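Long-range contact in uncharacterized HTH-type transcriptional regulator Rv2887 (Mycobacterium tuberculosis, PDB 5HSM), which represses transcription of a methyltransferase gene and several others by binding promoter DNA as a homodimer, and binds salicylate, para-aminosalicylic acid and gemfibrozil: residues A97-A101 / A114-G120. Sequence-based numbering, arbitrary orientation.
Sequences AGAVA and ATLTARG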
loop_
_atom_site.group_PDB
_atom_site.type_symbol
_atom_site.label_atom_id
_atom_site.label_comp_id
_atom_site.label_asym_id
_atom_site.label_seq_id
_atom_site.Cartn_x
_atom_site.Cartn_y
_atom_site.Cartn_z
ATOM N N ALA A 97 -10.413 -5.529 -23.948
ATOM C CA ALA A 97 -9.492 -4.690 -24.705
ATOM C C ALA A 97 -8.616 -5.516 -25.647
ATOM O O ALA A 97 -7.761 -4.969 -26.340
ATOM C CB ALA A 97 -8.626 -3.871 -23.758
ATOM N N GLY A 98 -8.834 -6.829 -25.665
ATOM C CA GLY A 98 -8.093 -7.724 -26.543
ATOM C C GLY A 98 -6.652 -7.947 -26.118
ATOM O O GLY A 98 -5.815 -8.412 -26.906
ATOM N N ALA A 99 -6.365 -7.634 -24.857
ATOM C CA ALA A 99 -5.015 -7.755 -24.310
ATOM C C ALA A 99 -4.801 -9.110 -23.637
ATOM O O ALA A 99 -3.688 -9.646 -23.626
ATOM C CB ALA A 99 -4.753 -6.629 -23.324
ATOM N N VAL A 100 -5.871 -9.641 -23.058
ATOM C CA VAL A 100 -5.845 -10.950 -22.426
ATOM C C VAL A 100 -6.695 -11.909 -23.247
ATOM O O VAL A 100 -7.818 -11.568 -23.633
ATOM C CB VAL A 100 -6.347 -10.872 -20.963
ATOM C CG1 VAL A 100 -6.761 -12.241 -20.441
ATOM C CG2 VAL A 100 -5.267 -10.260 -20.071
ATOM N N ALA A 101 -6.163 -13.099 -23.525
ATOM C CA ALA A 101 -6.837 -14.037 -24.424
ATOM C C ALA A 101 -8.121 -14.596 -23.806
ATOM O O ALA A 101 -8.248 -14.661 -22.585
ATOM C CB ALA A 101 -5.887 -15.174 -24.814
ATOM N N ALA A 114 -4.876 -17.637 -17.434
ATOM C CA ALA A 114 -4.954 -16.507 -18.357
ATOM C C ALA A 114 -3.624 -16.266 -19.056
ATOM O O ALA A 114 -2.549 -16.538 -18.509
ATOM C CB ALA A 114 -5.401 -15.248 -17.633
ATOM N N THR A 115 -3.708 -15.757 -20.274
ATOM C CA THR A 115 -2.530 -15.453 -21.067
ATOM C C THR A 115 -2.714 -14.148 -21.810
ATOM O O THR A 115 -3.842 -13.700 -22.033
ATOM C CB THR A 115 -2.226 -16.553 -22.105
ATOM O OG1 THR A 115 -3.380 -16.766 -22.930
ATOM C CG2 THR A 115 -1.852 -17.848 -21.422
ATOM N N LEU A 116 -1.601 -13.552 -22.210
ATOM C CA LEU A 116 -1.651 -12.357 -23.031
ATOM C C LEU A 116 -1.698 -12.717 -24.512
ATOM O O LEU A 116 -1.122 -13.727 -24.944
ATOM C CB LEU A 116 -0.440 -11.475 -22.766
ATOM C CG LEU A 116 -0.176 -11.055 -21.324
ATOM C CD1 LEU A 116 0.915 -10.006 -21.343
ATOM C CD2 LEU A 116 -1.461 -10.502 -20.705
ATOM N N THR A 117 -2.365 -11.860 -25.278
ATOM C CA THR A 117 -2.354 -11.904 -26.739
ATOM C C THR A 117 -1.129 -11.151 -27.236
ATOM O O THR A 117 -0.413 -10.543 -26.436
ATOM C CB THR A 117 -3.607 -11.240 -27.315
ATOM O OG1 THR A 117 -3.644 -9.876 -26.871
ATOM C CG2 THR A 117 -4.859 -11.945 -26.827
ATOM N N ALA A 118 -0.899 -11.150 -28.549
ATOM C CA ALA A 118 0.157 -10.309 -29.113
ATOM C C ALA A 118 -0.044 -8.834 -28.714
ATOM O O ALA A 118 0.900 -8.141 -28.299
ATOM C CB ALA A 118 0.204 -10.459 -30.646
ATOM N N ARG A 119 -1.285 -8.369 -28.820
ATOM C CA ARG A 119 -1.626 -7.000 -28.433
ATOM C C ARG A 119 -1.347 -6.762 -26.956
ATOM O O ARG A 119 -0.848 -5.701 -26.562
ATOM C CB ARG A 119 -3.093 -6.707 -28.740
ATOM C CG ARG A 119 -3.546 -5.309 -28.322
ATOM C CD ARG A 119 -5.001 -5.060 -28.697
ATOM N NE ARG A 119 -5.223 -5.212 -30.133
ATOM C CZ ARG A 119 -6.359 -4.898 -30.745
ATOM N NH1 ARG A 119 -7.375 -4.411 -30.042
ATOM N NH2 ARG A 119 -6.478 -5.069 -32.056
ATOM N N GLY A 120 -1.674 -7.752 -26.135
ATOM C CA GLY A 120 -1.391 -7.683 -24.715
ATOM C C GLY A 120 0.084 -7.590 -24.366
ATOM O O GLY A 120 0.461 -6.852 -23.448
#
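Thr117 OG1 donates to Gly98 O across 2.6 Å and accepts from Gly120 N, 3.0 Å from that same OG1, so one hydroxyl both caps helix 118-139 and ties it to the turn that ends helix 84-96. A chi1 of 59° sets OG1 between its own backbone N and carbonyl carbon, facing both partners, and leaves the methyl CG2 to lie against Ala101, 3.9 Å from its CB. Gly98, with positive phi, closes helix 84-96 in a Schellman motif, a turn that favours glycine. Ala99 O receives Thr117 N at 3.1 Å along a nearly straight N-H, though from above the carbonyl plane; Gly120, lacking a side chain, brings its CA within 3.2 Å of the same oxygen as a CA-H...O contact. Together with Ala101 N to Thr115 O (2.8 Å), the Thr117 bond makes Val100 and Leu116 a single beta bridge at what is, by the MarR winged helix-turn-helix fold, the base of the wing. Beside the bridge, Val100 CG2 meets Leu116 CD2 at 3.9 Å; Leu116 continues onto Leu62 and Leu65 of helix 56-67, while Val100 packs on Leu94. Arg119 runs its aliphatic part past Gly98 O, CD lying 3.6 Å from Ala97 O.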